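Local atomic coordinates of F5/8 type C domain protein (Bacteroides ovatus, PDB entry 4ZRX), a protein that is a putative alpha-L-fucosidase, which probably hydrolyses alpha-linked L-fucose from glycans and also carries an F5/8 type C domain. Residues C103-A108 and T170-N175; I314-V319 and M428-A433. All coordinates share one frame; numbering follows the deposited sequence. Where two conformers were deposited one is given.

Contact 1. Residues C103-A108 and T170-N175; sequences CLWPTA and TELLTN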
# COMPACT_ATOMS: atom_id res chain seq x y z
N CYS A 103 -16.26 14.41 -15.11
CA CYS A 103 -16.60 13.05 -15.52
C CYS A 103 -15.81 12.63 -16.73
O CYS A 103 -15.80 13.33 -17.76
CB CYS A 103 -18.08 12.94 -15.80
SG CYS A 103 -19.03 13.27 -14.33
N LEU A 104 -15.23 11.41 -16.67
CA LEU A 104 -14.49 10.82 -17.77
C LEU A 104 -15.30 10.14 -18.89
O LEU A 104 -14.73 9.60 -19.80
CB LEU A 104 -13.48 9.79 -17.20
CG LEU A 104 -12.34 10.34 -16.36
CD1 LEU A 104 -11.36 9.25 -16.08
CD2 LEU A 104 -11.64 11.44 -17.06
N TRP A 105 -16.62 10.20 -18.79
CA TRP A 105 -17.52 9.70 -19.78
C TRP A 105 -18.56 10.83 -20.02
O TRP A 105 -18.82 11.68 -19.13
CB TRP A 105 -18.21 8.43 -19.31
CG TRP A 105 -19.31 8.63 -18.30
CD1 TRP A 105 -20.62 8.43 -18.51
CD2 TRP A 105 -19.19 8.95 -16.88
NE1 TRP A 105 -21.33 8.69 -17.39
CE2 TRP A 105 -20.49 9.00 -16.36
CE3 TRP A 105 -18.12 9.23 -16.02
CZ2 TRP A 105 -20.77 9.32 -15.03
CZ3 TRP A 105 -18.39 9.61 -14.70
CH2 TRP A 105 -19.70 9.63 -14.21
N PRO A 106 -19.16 10.81 -21.22
CA PRO A 106 -20.13 11.88 -21.58
C PRO A 106 -21.47 11.65 -20.91
O PRO A 106 -22.45 11.19 -21.56
CB PRO A 106 -20.27 11.74 -23.10
CG PRO A 106 -19.94 10.30 -23.40
CD PRO A 106 -18.86 9.92 -22.34
N THR A 107 -21.52 11.93 -19.63
CA THR A 107 -22.72 11.77 -18.84
C THR A 107 -23.84 12.72 -19.31
O THR A 107 -23.60 13.85 -19.69
CB THR A 107 -22.41 12.02 -17.37
OG1 THR A 107 -23.57 11.88 -16.55
CG2 THR A 107 -21.80 13.38 -17.12
N ALA A 108 -25.08 12.27 -19.19
CA ALA A 108 -26.24 13.14 -19.44
C ALA A 108 -26.45 14.11 -18.27
O ALA A 108 -27.26 15.02 -18.35
CB ALA A 108 -27.51 12.28 -19.61
N THR A 170 -25.86 4.90 -12.51
CA THR A 170 -26.63 4.08 -13.44
C THR A 170 -25.98 4.07 -14.79
O THR A 170 -25.85 3.05 -15.39
CB THR A 170 -28.09 4.55 -13.50
OG1 THR A 170 -28.68 4.45 -12.19
CG2 THR A 170 -28.90 3.76 -14.54
N GLU A 171 -25.45 5.20 -15.26
CA GLU A 171 -24.74 5.16 -16.54
C GLU A 171 -23.53 4.21 -16.49
O GLU A 171 -23.30 3.34 -17.39
CB GLU A 171 -24.27 6.57 -16.93
CG GLU A 171 -25.41 7.46 -17.30
CD GLU A 171 -25.06 8.93 -17.36
OE1 GLU A 171 -24.02 9.39 -16.73
OE2 GLU A 171 -25.88 9.66 -18.03
N LEU A 172 -22.74 4.37 -15.44
CA LEU A 172 -21.52 3.58 -15.28
C LEU A 172 -21.78 2.10 -15.15
O LEU A 172 -20.98 1.29 -15.60
CB LEU A 172 -20.67 4.11 -14.10
CG LEU A 172 -20.09 5.52 -14.24
CD1 LEU A 172 -19.44 5.96 -12.98
CD2 LEU A 172 -19.09 5.52 -15.36
N LEU A 173 -22.93 1.78 -14.55
CA LEU A 173 -23.26 0.39 -14.28
C LEU A 173 -24.16 -0.26 -15.34
O LEU A 173 -24.51 -1.43 -15.20
CB LEU A 173 -23.91 0.29 -12.90
CG LEU A 173 -23.06 0.73 -11.70
CD1 LEU A 173 -23.72 0.31 -10.43
CD2 LEU A 173 -21.66 0.31 -11.70
N THR A 174 -24.55 0.51 -16.35
CA THR A 174 -25.41 0.04 -17.46
C THR A 174 -24.62 -0.09 -18.76
O THR A 174 -24.66 -1.14 -19.46
CB THR A 174 -26.56 0.98 -17.65
OG1 THR A 174 -27.36 1.01 -16.45
CG2 THR A 174 -27.46 0.52 -18.88
N ASN A 175 -23.86 0.96 -19.09
CA ASN A 175 -23.26 1.06 -20.42
C ASN A 175 -21.89 0.52 -20.58
O ASN A 175 -21.33 0.61 -21.67
CB ASN A 175 -23.26 2.54 -20.85
CG ASN A 175 -24.64 3.12 -20.90
OD1 ASN A 175 -24.84 4.30 -20.57
ND2 ASN A 175 -25.56 2.33 -21.28

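Contact 2. Residues I314-V319 and M428-A433; sequences IYFQSV and MLRFPA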
# COMPACT_ATOMS: atom_id res chain seq x y z
N ILE A 314 5.33 -3.91 0.71
CA ILE A 314 3.87 -3.66 0.68
C ILE A 314 3.09 -4.93 0.41
O ILE A 314 2.10 -5.19 1.09
CB ILE A 314 3.52 -2.53 -0.34
CG1 ILE A 314 3.97 -1.18 0.24
CG2 ILE A 314 2.03 -2.46 -0.63
CD1 ILE A 314 4.05 -0.07 -0.76
N TYR A 315 3.45 -5.71 -0.59
CA TYR A 315 2.79 -6.96 -0.90
C TYR A 315 2.71 -7.88 0.30
O TYR A 315 1.63 -8.37 0.69
CB TYR A 315 3.50 -7.59 -2.12
CG TYR A 315 2.85 -8.84 -2.59
CD1 TYR A 315 1.72 -8.83 -3.42
CD2 TYR A 315 3.32 -10.06 -2.15
CE1 TYR A 315 1.09 -10.00 -3.83
CE2 TYR A 315 2.73 -11.25 -2.61
CZ TYR A 315 1.60 -11.20 -3.42
OH TYR A 315 0.99 -12.36 -3.86
N PHE A 316 3.83 -8.07 0.96
CA PHE A 316 3.85 -8.92 2.16
C PHE A 316 3.05 -8.38 3.32
O PHE A 316 2.59 -9.15 4.12
CB PHE A 316 5.29 -9.28 2.54
CG PHE A 316 5.93 -10.25 1.56
CD1 PHE A 316 5.49 -11.56 1.52
CD2 PHE A 316 6.96 -9.88 0.74
CE1 PHE A 316 6.01 -12.45 0.62
CE2 PHE A 316 7.50 -10.75 -0.15
CZ PHE A 316 7.05 -12.04 -0.21
N GLN A 317 2.88 -7.06 3.40
CA GLN A 317 2.10 -6.45 4.42
C GLN A 317 0.66 -6.12 4.02
O GLN A 317 -0.03 -5.37 4.71
CB GLN A 317 2.79 -5.16 4.89
CG GLN A 317 4.19 -5.38 5.55
CD GLN A 317 4.88 -4.00 5.67
OE1 GLN A 317 5.31 -3.43 4.68
NE2 GLN A 317 4.81 -3.44 6.76
N SER A 318 0.25 -6.64 2.88
CA SER A 318 -1.10 -6.51 2.39
C SER A 318 -1.66 -7.87 2.06
O SER A 318 -2.39 -8.44 2.88
CB SER A 318 -1.20 -5.53 1.22
OG SER A 318 -0.30 -5.83 0.17
N VAL A 319 -1.35 -8.41 0.89
CA VAL A 319 -1.76 -9.74 0.52
C VAL A 319 -1.28 -10.74 1.59
O VAL A 319 -2.00 -11.65 1.96
CB VAL A 319 -1.20 -10.10 -0.84
CG1 VAL A 319 -1.54 -11.54 -1.22
CG2 VAL A 319 -1.82 -9.14 -1.85
N MSE A 428 1.22 -14.53 5.38
CA MSE A 428 2.58 -14.93 5.05
C MSE A 428 3.55 -14.45 6.11
O MSE A 428 3.40 -13.36 6.68
CB MSE A 428 3.00 -14.47 3.68
CG MSE A 428 2.14 -15.09 2.65
SE MSE A 428 2.59 -14.89 0.77
CE MSE A 428 1.75 -13.22 0.42
N LEU A 429 4.53 -15.31 6.38
CA LEU A 429 5.58 -15.07 7.37
C LEU A 429 6.92 -15.20 6.72
O LEU A 429 7.18 -16.18 6.00
CB LEU A 429 5.48 -16.11 8.48
CG LEU A 429 4.31 -15.98 9.44
CD1 LEU A 429 4.28 -17.24 10.29
CD2 LEU A 429 4.46 -14.69 10.27
N ARG A 430 7.78 -14.22 6.94
CA ARG A 430 9.11 -14.23 6.45
C ARG A 430 10.09 -14.38 7.62
O ARG A 430 9.88 -13.86 8.73
CB ARG A 430 9.41 -12.97 5.64
CG ARG A 430 8.66 -12.96 4.31
CD ARG A 430 9.08 -11.85 3.39
NE ARG A 430 8.72 -10.52 3.90
CZ ARG A 430 9.12 -9.37 3.34
NH1 ARG A 430 9.96 -9.37 2.30
NH2 ARG A 430 8.71 -8.21 3.82
N PHE A 431 11.24 -14.99 7.34
CA PHE A 431 12.21 -15.29 8.39
C PHE A 431 13.55 -15.60 7.76
O PHE A 431 13.62 -15.84 6.57
CB PHE A 431 11.75 -16.49 9.24
CG PHE A 431 11.29 -17.66 8.45
CD1 PHE A 431 12.15 -18.63 8.07
CD2 PHE A 431 9.94 -17.79 8.12
CE1 PHE A 431 11.71 -19.72 7.34
CE2 PHE A 431 9.49 -18.90 7.38
CZ PHE A 431 10.38 -19.83 6.96
N PRO A 432 14.62 -15.65 8.55
CA PRO A 432 15.92 -15.96 7.91
C PRO A 432 15.93 -17.38 7.35
O PRO A 432 15.41 -18.29 8.01
CB PRO A 432 16.95 -15.84 9.07
CG PRO A 432 16.25 -14.95 10.06
CD PRO A 432 14.76 -15.23 9.96
N ALA A 433 16.51 -17.52 6.16
CA ALA A 433 16.52 -18.78 5.45
C ALA A 433 17.02 -19.92 6.33
O ALA A 433 18.01 -19.80 7.06
CB ALA A 433 17.39 -18.68 4.21
O HOH W 1 4.02 -11.25 5.11

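Contact 1. Residues C103-A108 and T170-N175
The carboxylate of Glu171 reaches out from its helix and takes three hydrogen bonds from the loop 103-108. Thr107 OG1 donates to Glu171 OE1 at 2.5 Å, a short bond that uses the syn lone pair. The same oxygen accepts from Trp105 NE1 at 2.9 Å; OE1 lies close to the indole plane at its edge, while the N-H comes to it from above the carboxylate plane, and the two planes stand 89° apart. On the second oxygen, OE2, the backbone N of Ala108 is bound at 3.0 Å on the syn side. With both oxygens gripped, the carboxylate is fixed in its rotation, and the three donors would be expected to favour its ionised form. Beside this polar group, Leu172 lays CD2 over the six-membered ring of Trp105, 3.8 Å from its centroid, a CH-pi contact, while CD1 sits 3.9 Å from Trp105 CH2. In the TIM-barrel domain of the alpha-L-fucosidase family, the contact ties the loop after strand 91-97 to the outer helix 158-174. The opposite face of the indole is lined near its rim by Cys103 CB and Thr107 CB. An inverse gamma turn centred on Pro106, with Thr107 N bonded to Trp105 O, brings Trp105 and Thr107 round to the same carboxylate oxygen. Farther out, Thr107 OG1 is also hydrogen-bonded to Thr109 OG1, and Val127 of helix 126-137 packs against both Trp105 and Leu172.

Contact 2. Residues I314-V319 and M428-A433
Phe316 and Arg430 meet face to face, the guanidinium plane turned only 19° from the ring. Arg430 CD stands over the middle of the phenyl, 3.8 Å from its centroid, as a CH-pi contact, and the guanidinium continues across the CD2 side, with NH1 3.4 Å from Phe316 CD2. A bend at chi3 (-67°) in the arginine chain lays its planar end along the ring. Arg430 NH2 has a salt bridge to Asp313, the residue just ahead of 314-319, which anchors the group over the phenyl. Met428, present as selenomethionine, approaches the same ring obliquely in the conformer given: its SE lies 5.4 Å from the Phe316 centroid, a Met-aromatic contact. In that copy its chain bends at chi3 (-86°), and the terminal CE settles 3.7 Å from Tyr315 CE2 and 4.0 Å from Val319 CG1. Between the two backbones one water donates to both Phe316 O and Met428 O, at 2.7 Å each, satisfying the two carbonyls where no direct backbone bond joins the segments. Leu388 of the adjacent strand touches both Phe316 and Met428. This is an interdomain packing: the end of a TIM-barrel helix set against the edge strand 427-431 of an antiparallel beta-sandwich sheet.

How the contacts relate
The two contacts are separate, and both segments of contact 1 precede those of contact 2 along the chain. Their centres lie about 40 Å apart, and their nearest atoms about 24 Å. Both involve the TIM-barrel domain, contact 2 through 314-319 alone: strands 91-97 and 324-328, next to the loop of contact 1 and the helix of contact 2 in sequence, both pair with strand 44-48 in its sheet. Contact 1, toward the periphery of the chain, joins a loop to an outer helix. Contact 2 is nearer the centre of the chain. Contact 1 is thus internal to the barrel, whereas contact 2 lies at its interface with the beta-sandwich that follows.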